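Local coordinates for protein amidase, hydantoinase/carbamoylase family (Paraburkholderia phymatum, PDB 6C0D) that probably hydrolyses N-carbamoyl-L-amino acids as a zinc-dependent, homodimeric member of the peptidase M20 family, at residues F222-R230 with R242-F251; L262-R273 with L290-R301. All blocks are in the same frame, centred on the assembly; numbering follows the deposited sequence.

Contact 1. Residues F222-R230 with R242-F251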
# COMPACT_ATOMS: atom_id res chain seq x y z
N PHE A 222 16.47 -0.45 -1.84
CA PHE A 222 16.20 0.91 -2.28
C PHE A 222 14.73 1.22 -2.05
O PHE A 222 13.87 0.33 -2.09
CB PHE A 222 16.49 1.10 -3.77
CG PHE A 222 17.94 1.01 -4.12
CD1 PHE A 222 18.74 2.14 -4.15
CD2 PHE A 222 18.50 -0.21 -4.47
CE1 PHE A 222 20.08 2.07 -4.48
CE2 PHE A 222 19.86 -0.30 -4.79
CZ PHE A 222 20.64 0.85 -4.81
N GLN A 223 14.45 2.50 -1.83
CA GLN A 223 13.11 3.03 -2.05
C GLN A 223 13.12 3.78 -3.37
O GLN A 223 14.08 4.49 -3.69
CB GLN A 223 12.68 3.99 -0.95
CG GLN A 223 12.36 3.38 0.38
CD GLN A 223 11.75 4.40 1.32
OE1 GLN A 223 11.36 5.50 0.89
NE2 GLN A 223 11.66 4.07 2.59
N LEU A 224 12.06 3.64 -4.12
CA LEU A 224 11.90 4.38 -5.36
C LEU A 224 10.60 5.16 -5.26
O LEU A 224 9.52 4.56 -5.13
CB LEU A 224 11.89 3.44 -6.55
CG LEU A 224 11.83 4.10 -7.92
CD1 LEU A 224 13.04 5.00 -8.16
CD2 LEU A 224 11.80 2.99 -8.90
N ARG A 225 10.71 6.49 -5.27
CA ARG A 225 9.57 7.40 -5.14
C ARG A 225 9.19 7.96 -6.50
O ARG A 225 10.06 8.24 -7.32
CB ARG A 225 9.90 8.57 -4.20
CG ARG A 225 10.12 8.20 -2.75
CD ARG A 225 10.42 9.47 -1.93
NE ARG A 225 10.68 9.17 -0.53
CZ ARG A 225 11.37 9.96 0.29
NH1 ARG A 225 11.88 11.10 -0.16
NH2 ARG A 225 11.56 9.60 1.56
N PHE A 226 7.89 8.16 -6.70
CA PHE A 226 7.35 8.74 -7.92
C PHE A 226 6.52 9.94 -7.53
O PHE A 226 5.67 9.85 -6.64
CB PHE A 226 6.50 7.70 -8.68
CG PHE A 226 7.33 6.56 -9.15
CD1 PHE A 226 7.61 5.49 -8.30
CD2 PHE A 226 7.89 6.58 -10.42
CE1 PHE A 226 8.41 4.43 -8.72
CE2 PHE A 226 8.71 5.52 -10.85
CZ PHE A 226 8.97 4.45 -9.99
N ILE A 227 6.81 11.08 -8.15
CA ILE A 227 6.16 12.34 -7.79
C ILE A 227 5.40 12.81 -9.01
O ILE A 227 6.00 13.23 -10.01
CB ILE A 227 7.16 13.40 -7.33
CG1 ILE A 227 7.93 12.93 -6.08
CG2 ILE A 227 6.41 14.68 -7.01
CD1 ILE A 227 9.17 12.11 -6.39
N GLY A 228 4.07 12.73 -8.93
CA GLY A 228 3.21 13.20 -9.98
C GLY A 228 2.28 14.28 -9.46
O GLY A 228 2.73 15.21 -8.79
N GLN A 229 0.99 14.17 -9.76
CA GLN A 229 0.03 15.19 -9.38
C GLN A 229 -1.29 14.53 -8.99
O GLN A 229 -1.80 13.70 -9.73
CB GLN A 229 -0.18 16.17 -10.54
CG GLN A 229 -1.17 17.26 -10.30
CD GLN A 229 -1.27 18.15 -11.52
OE1 GLN A 229 -0.41 19.00 -11.74
NE2 GLN A 229 -2.29 17.92 -12.34
N ARG A 230 -1.81 14.89 -7.82
CA ARG A 230 -3.13 14.44 -7.41
C ARG A 230 -4.19 15.03 -8.33
O ARG A 230 -4.06 16.19 -8.75
CB ARG A 230 -3.42 14.88 -5.97
CG ARG A 230 -3.49 13.80 -4.95
CD ARG A 230 -3.80 14.38 -3.57
NE ARG A 230 -2.93 13.80 -2.55
CZ ARG A 230 -3.17 13.86 -1.25
NH1 ARG A 230 -2.34 13.29 -0.38
NH2 ARG A 230 -4.26 14.49 -0.81
N ARG A 242 -0.95 12.82 -14.41
CA ARG A 242 0.40 12.54 -13.94
C ARG A 242 0.26 11.57 -12.77
O ARG A 242 0.52 11.90 -11.62
CB ARG A 242 1.12 13.82 -13.54
CG ARG A 242 1.24 14.84 -14.68
CD ARG A 242 1.02 16.24 -14.17
NE ARG A 242 1.38 17.25 -15.17
CZ ARG A 242 2.61 17.72 -15.32
NH1 ARG A 242 3.57 17.27 -14.54
NH2 ARG A 242 2.87 18.65 -16.24
N ASP A 243 -0.21 10.36 -13.09
CA ASP A 243 -0.57 9.36 -12.10
C ASP A 243 0.70 8.69 -11.58
O ASP A 243 1.37 7.94 -12.29
CB ASP A 243 -1.53 8.36 -12.75
CG ASP A 243 -2.07 7.32 -11.78
OD1 ASP A 243 -1.31 6.84 -10.89
OD2 ASP A 243 -3.24 6.92 -12.00
N ALA A 244 1.04 8.95 -10.31
CA ALA A 244 2.29 8.42 -9.77
C ALA A 244 2.25 6.90 -9.64
O ALA A 244 3.29 6.24 -9.72
CB ALA A 244 2.57 9.04 -8.40
N GLY A 245 1.07 6.33 -9.39
CA GLY A 245 0.98 4.88 -9.28
C GLY A 245 1.12 4.19 -10.63
O GLY A 245 1.68 3.09 -10.72
N ALA A 246 0.60 4.81 -11.69
CA ALA A 246 0.79 4.24 -13.02
C ALA A 246 2.26 4.28 -13.43
O ALA A 246 2.76 3.34 -14.05
CB ALA A 246 -0.06 5.00 -14.04
N ALA A 247 2.95 5.38 -13.10
CA ALA A 247 4.39 5.43 -13.33
C ALA A 247 5.10 4.31 -12.58
O ALA A 247 5.95 3.61 -13.14
CB ALA A 247 4.93 6.80 -12.90
N LEU A 248 4.76 4.13 -11.31
CA LEU A 248 5.42 3.10 -10.51
C LEU A 248 5.28 1.73 -11.15
O LEU A 248 6.25 0.95 -11.23
CB LEU A 248 4.83 3.10 -9.10
CG LEU A 248 5.39 2.09 -8.07
CD1 LEU A 248 5.15 2.61 -6.66
CD2 LEU A 248 4.75 0.70 -8.21
N VAL A 249 4.06 1.38 -11.59
CA VAL A 249 3.79 0.06 -12.15
C VAL A 249 4.56 -0.12 -13.45
O VAL A 249 5.12 -1.19 -13.74
CB VAL A 249 2.27 -0.11 -12.34
CG1 VAL A 249 1.94 -1.17 -13.37
CG2 VAL A 249 1.60 -0.39 -11.01
N ALA A 250 4.58 0.93 -14.29
CA ALA A 250 5.34 0.85 -15.53
C ALA A 250 6.83 0.67 -15.24
O ALA A 250 7.54 -0.06 -15.93
CB ALA A 250 5.13 2.13 -16.35
N PHE A 251 7.32 1.35 -14.21
CA PHE A 251 8.74 1.28 -13.88
C PHE A 251 9.13 -0.13 -13.46
O PHE A 251 10.22 -0.59 -13.79
CB PHE A 251 9.07 2.29 -12.80
CG PHE A 251 10.57 2.59 -12.69
CD1 PHE A 251 11.11 3.70 -13.32
CD2 PHE A 251 11.41 1.73 -12.01
CE1 PHE A 251 12.49 3.98 -13.23
CE2 PHE A 251 12.79 2.00 -11.94
CZ PHE A 251 13.32 3.11 -12.54
O HOH W 1 -2.70 13.33 -12.37

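Contact 2. Residues L262-R273 with L290-R301. With EDO (1,2-ethanediol), chain F.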
# COMPACT_ATOMS: atom_id res chain seq x y z
N LEU A 262 20.50 -9.27 -16.88
CA LEU A 262 21.74 -9.44 -16.13
C LEU A 262 21.78 -10.72 -15.31
O LEU A 262 22.88 -11.20 -14.98
CB LEU A 262 21.97 -8.25 -15.19
CG LEU A 262 22.16 -6.88 -15.84
CD1 LEU A 262 22.06 -5.79 -14.79
CD2 LEU A 262 23.52 -6.83 -16.55
N ALA A 263 20.62 -11.28 -14.99
CA ALA A 263 20.48 -12.34 -14.01
C ALA A 263 20.99 -13.68 -14.54
O ALA A 263 21.00 -13.94 -15.75
CB ALA A 263 19.00 -12.51 -13.62
N ASP A 264 21.38 -14.56 -13.61
CA ASP A 264 21.38 -15.99 -13.89
C ASP A 264 20.26 -16.62 -13.06
O ASP A 264 19.46 -15.91 -12.45
CB ASP A 264 22.77 -16.63 -13.66
CG ASP A 264 23.18 -16.69 -12.20
OD1 ASP A 264 22.38 -16.42 -11.28
OD2 ASP A 264 24.36 -17.04 -11.96
N ALA A 265 20.21 -17.95 -13.01
CA ALA A 265 19.07 -18.60 -12.35
C ALA A 265 19.03 -18.33 -10.85
O ALA A 265 17.96 -18.50 -10.24
CB ALA A 265 19.09 -20.11 -12.61
N ASP A 266 20.14 -17.91 -10.25
CA ASP A 266 20.19 -17.70 -8.81
C ASP A 266 19.91 -16.25 -8.40
O ASP A 266 19.60 -16.01 -7.23
CB ASP A 266 21.56 -18.11 -8.24
CG ASP A 266 21.81 -19.62 -8.31
OD1 ASP A 266 20.84 -20.39 -8.51
OD2 ASP A 266 22.98 -20.04 -8.14
N THR A 267 20.03 -15.30 -9.31
CA THR A 267 19.77 -13.90 -8.97
C THR A 267 18.35 -13.74 -8.45
O THR A 267 17.43 -14.35 -8.98
CB THR A 267 19.97 -13.03 -10.21
OG1 THR A 267 21.23 -13.36 -10.82
CG2 THR A 267 19.95 -11.52 -9.87
N VAL A 268 18.15 -12.91 -7.40
CA VAL A 268 16.79 -12.63 -6.92
C VAL A 268 16.56 -11.13 -6.82
O VAL A 268 17.47 -10.34 -6.53
CB VAL A 268 16.46 -13.29 -5.56
CG1 VAL A 268 16.41 -14.83 -5.72
CG2 VAL A 268 17.43 -12.86 -4.44
N TRP A 269 15.30 -10.73 -7.05
CA TRP A 269 14.89 -9.36 -6.77
C TRP A 269 13.40 -9.36 -6.46
O TRP A 269 12.65 -10.21 -6.95
CB TRP A 269 15.23 -8.39 -7.92
CG TRP A 269 14.48 -8.60 -9.22
CD1 TRP A 269 13.34 -7.93 -9.67
CD2 TRP A 269 14.83 -9.50 -10.26
NE1 TRP A 269 12.99 -8.37 -10.91
CE2 TRP A 269 13.89 -9.34 -11.31
CE3 TRP A 269 15.86 -10.46 -10.42
CZ2 TRP A 269 13.94 -10.08 -12.49
CZ3 TRP A 269 15.91 -11.20 -11.60
CH2 TRP A 269 14.96 -11.01 -12.61
N THR A 270 13.00 -8.40 -5.63
CA THR A 270 11.68 -8.45 -5.00
C THR A 270 11.17 -7.04 -4.76
O THR A 270 11.87 -6.23 -4.15
CB THR A 270 11.73 -9.18 -3.65
OG1 THR A 270 12.53 -10.36 -3.77
CG2 THR A 270 10.32 -9.56 -3.18
N VAL A 271 9.93 -6.78 -5.18
CA VAL A 271 9.22 -5.58 -4.76
C VAL A 271 8.36 -5.99 -3.57
O VAL A 271 7.31 -6.65 -3.74
CB VAL A 271 8.38 -5.00 -5.90
CG1 VAL A 271 7.48 -3.86 -5.38
CG2 VAL A 271 9.30 -4.49 -7.03
N GLY A 272 8.79 -5.61 -2.37
CA GLY A 272 8.10 -6.09 -1.19
C GLY A 272 6.97 -5.21 -0.72
O GLY A 272 6.11 -5.64 0.06
N ARG A 273 6.95 -3.97 -1.19
CA ARG A 273 5.94 -3.02 -0.74
C ARG A 273 5.67 -1.99 -1.82
O ARG A 273 6.59 -1.58 -2.53
CB ARG A 273 6.39 -2.31 0.55
CG ARG A 273 5.30 -1.52 1.23
CD ARG A 273 5.82 -0.79 2.48
NE ARG A 273 4.72 -0.13 3.19
CZ ARG A 273 4.05 -0.68 4.20
NH1 ARG A 273 4.38 -1.89 4.64
NH2 ARG A 273 3.05 -0.02 4.77
N LEU A 290 7.78 2.47 -3.96
CA LEU A 290 7.96 1.03 -3.85
C LEU A 290 9.24 0.77 -3.07
O LEU A 290 10.16 1.60 -3.05
CB LEU A 290 8.01 0.33 -5.22
CG LEU A 290 9.17 0.58 -6.21
CD1 LEU A 290 10.48 -0.18 -5.82
CD2 LEU A 290 8.75 0.15 -7.59
N HIS A 291 9.30 -0.39 -2.44
CA HIS A 291 10.51 -0.90 -1.81
C HIS A 291 11.05 -2.04 -2.66
O HIS A 291 10.29 -2.96 -3.03
CB HIS A 291 10.22 -1.37 -0.39
CG HIS A 291 9.75 -0.27 0.52
ND1 HIS A 291 9.78 -0.37 1.89
CD2 HIS A 291 9.23 0.95 0.24
CE1 HIS A 291 9.31 0.75 2.42
NE2 HIS A 291 8.98 1.57 1.44
N LEU A 292 12.34 -1.98 -3.00
CA LEU A 292 12.99 -2.93 -3.88
C LEU A 292 14.18 -3.54 -3.16
O LEU A 292 14.97 -2.81 -2.54
CB LEU A 292 13.48 -2.27 -5.17
CG LEU A 292 14.29 -3.13 -6.14
CD1 LEU A 292 13.36 -4.15 -6.81
CD2 LEU A 292 14.99 -2.28 -7.19
N GLN A 293 14.31 -4.86 -3.23
CA GLN A 293 15.49 -5.55 -2.71
C GLN A 293 16.05 -6.40 -3.82
O GLN A 293 15.29 -6.91 -4.64
CB GLN A 293 15.12 -6.43 -1.51
CG GLN A 293 16.31 -7.15 -0.86
CD GLN A 293 15.84 -8.07 0.25
OE1 GLN A 293 15.57 -9.24 0.00
NE2 GLN A 293 15.70 -7.53 1.46
N PHE A 294 17.37 -6.57 -3.86
CA PHE A 294 17.91 -7.60 -4.74
C PHE A 294 19.18 -8.17 -4.14
O PHE A 294 19.85 -7.54 -3.31
CB PHE A 294 18.12 -7.11 -6.20
CG PHE A 294 18.97 -5.87 -6.35
CD1 PHE A 294 18.37 -4.61 -6.36
CD2 PHE A 294 20.35 -5.96 -6.58
CE1 PHE A 294 19.13 -3.45 -6.55
CE2 PHE A 294 21.12 -4.79 -6.77
CZ PHE A 294 20.51 -3.54 -6.76
N ARG A 295 19.48 -9.41 -4.54
CA ARG A 295 20.59 -10.16 -3.97
C ARG A 295 21.26 -10.98 -5.05
O ARG A 295 20.60 -11.47 -5.97
CB ARG A 295 20.15 -11.13 -2.85
CG ARG A 295 19.24 -10.49 -1.80
CD ARG A 295 19.02 -11.44 -0.61
NE ARG A 295 17.90 -10.99 0.22
CZ ARG A 295 17.77 -11.27 1.52
NH1 ARG A 295 18.70 -11.99 2.14
NH2 ARG A 295 16.73 -10.80 2.19
N ASP A 296 22.58 -11.15 -4.92
CA ASP A 296 23.30 -12.00 -5.85
C ASP A 296 24.64 -12.38 -5.21
O ASP A 296 25.19 -11.64 -4.40
CB ASP A 296 23.53 -11.30 -7.19
CG ASP A 296 23.85 -12.29 -8.30
OD1 ASP A 296 22.91 -13.00 -8.74
OD2 ASP A 296 25.03 -12.38 -8.70
N ALA A 297 25.15 -13.54 -5.61
CA ALA A 297 26.46 -13.99 -5.11
C ALA A 297 27.63 -13.37 -5.86
O ALA A 297 28.77 -13.46 -5.38
CB ALA A 297 26.56 -15.51 -5.22
N ASN A 298 27.39 -12.78 -7.03
CA ASN A 298 28.46 -12.30 -7.89
C ASN A 298 28.60 -10.79 -7.74
O ASN A 298 27.68 -10.04 -8.12
CB ASN A 298 28.16 -12.68 -9.35
CG ASN A 298 29.32 -12.36 -10.29
OD1 ASN A 298 29.68 -11.21 -10.49
ND2 ASN A 298 29.90 -13.40 -10.88
N PRO A 299 29.71 -10.28 -7.19
CA PRO A 299 29.79 -8.84 -6.96
C PRO A 299 29.68 -8.02 -8.23
O PRO A 299 29.09 -6.93 -8.20
CB PRO A 299 31.16 -8.66 -6.27
CG PRO A 299 31.91 -9.90 -6.56
CD PRO A 299 30.91 -11.00 -6.69
N ASN A 300 30.25 -8.49 -9.35
CA ASN A 300 30.12 -7.75 -10.60
C ASN A 300 28.66 -7.61 -11.01
O ASN A 300 28.22 -6.54 -11.45
CB ASN A 300 30.90 -8.44 -11.72
CG ASN A 300 32.39 -8.11 -11.69
OD1 ASN A 300 32.82 -7.19 -10.99
ND2 ASN A 300 33.17 -8.83 -12.48
N ARG A 301 27.90 -8.70 -10.88
CA ARG A 301 26.49 -8.65 -11.26
C ARG A 301 25.71 -7.75 -10.32
O ARG A 301 24.86 -6.96 -10.76
CB ARG A 301 25.87 -10.04 -11.26
CG ARG A 301 24.39 -10.01 -11.71
CD ARG A 301 23.72 -11.38 -11.63
NE ARG A 301 24.21 -12.26 -12.69
CZ ARG A 301 25.06 -13.26 -12.50
NH1 ARG A 301 25.52 -13.54 -11.28
NH2 ARG A 301 25.45 -14.00 -13.54
C1 EDO F . 19.42 -17.69 -3.41
O1 EDO F . 19.55 -16.24 -3.47
C2 EDO F . 18.30 -18.20 -4.31
O2 EDO F . 18.74 -18.34 -5.66
O HOH W 2 24.30 -13.87 -16.20
O HOH W 3 23.71 -15.54 -9.09
O HOH W 4 20.99 -14.79 -5.34
O HOH W 5 15.13 -10.06 -2.75

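Contact 1. Residues F222-R230 with R242-F251
Phe-226 points from strand 222-227 into helix 244-251 and lies flat on it. Its chi1 of -64° sends the ring toward the helix, and chi2 of 84° turns a face to the helix backbone: Leu-248 CA sits over the ring centre, 3.8 Å from the centroid, in a CH-pi contact. Leu-248 CB touches the CD1 side of the ring, while Ala-247 CB reaches CD2 at 3.9 Å. Farther along the helix the rim does the work. Phe-226 turns its edge toward the face of Phe-251 in an offset edge-to-face pair, with planes at 64° and centroids 5.5 Å apart, and its CZ meets Phe-251 CB at 3.5 Å. Leu-224 places CD2 over the Phe-251 ring face, although a second conformer makes this detail less certain. Alanine suits positions 244 and 247 because a methyl group lets strand and helix axes come within 7.7 Å; Ala-244 CB packs against Phe-226 O.

At the strand's end the contact becomes polar. Gly-228, with no side chain, lets Arg-242 O come within 3.4 Å of its CA, and Gln-229 N donates to the same oxygen (3.0 Å) in a nearly straight bond in the carbonyl plane. A water bridges Gln-229 O and Arg-242 N. Beside these bonds the aliphatic parts of the two side chains touch, Gln-229 CB on Arg-242 CD, while Gln-229 NE2 turns to Asn-231. Asp-243 caps the helix, its OD1 accepting from Ala-246 N at 2.9 Å.

Val-249 meets Val-249 of the second subunit, consistent with the dimerisation domain of M20 enzymes. The chemistry implies a division of labour: apolar surfaces hold the helix against the sheet, backbone bonding ties the strand end to Arg-242, and the Asp-243 cap probably fixes where the helix begins.

Contact 2. Residues L262-R273 with L290-R301
Arg-301 leaves its helix with CG anti to the backbone N and then bends at chi3 (-72°), which brings NE to Leu-262 O at 2.9 Å, in the guanidinium plane. Asp-296, its chi1 at -161°, swings its carboxylate between the segments: Thr-267 OG1 donates a hydrogen bond to Asp-296 OD1 (2.7 Å), on the syn side but 35° out of the carboxylate plane, and OD2 accepts from Arg-301 NH1 (2.9 Å) and Asn-298 N. Asp-264 lies over a face of the same guanidinium, its OD2 3.6 Å from Arg-301 NH2, an attraction of charges without a directed N-H. A water bridges the like-charged carboxylates of Asp-264 and Asp-296, probably easing their repulsion.

From Val-268 onward the chains pair as an antiparallel beta hairpin. Trp-269 and Phe-294 form a non-hydrogen-bonded pair whose CB atoms meet at 3.6 Å; their rings diverge, each meeting Phe-259 edge-to-face. On the other side Arg-295 NE and NH2 both reach Gln-293 OE1 from one face of the amide, above its plane, while Gln-293 NE2 bonds Glu-221. Toward the turn end, the extended Arg-273 chain runs beside His-291, its CD over the imidazole face. This side faces the second subunit, whose Arg-241 binds Thr-270 OG1.

Shared between Thr-267, Arg-301, Asn-298 and water, the buried Asp-296 carboxylate is probably stabilised as an anion, tying the loop before one strand to the helix after the other.

The two contacts follow one another along the chain, contact 1 closing before contact 2 opens, and their centres lie about 21 Å apart. Helix 244-262 leads from contact 1 through a short loop into strand 268-277 of contact 2. Strands 210-227 and 283-296 are antiparallel neighbours, joined by probable backbone hydrogen bonds from Phe-222 N to Leu-292 O and Leu-290 N to Leu-224 O. Phe-222 also packs on Phe-294, and Leu-248 on Leu-290. Contact 1 meets the second subunit through its helix, contact 2 through one face of its hairpin. Both probably lie in the dimerisation domain; in contact 2 the Arg-295 side chain comes within about 11 Å of those of His-196, a zinc ligand, and Glu-135, a predicted one.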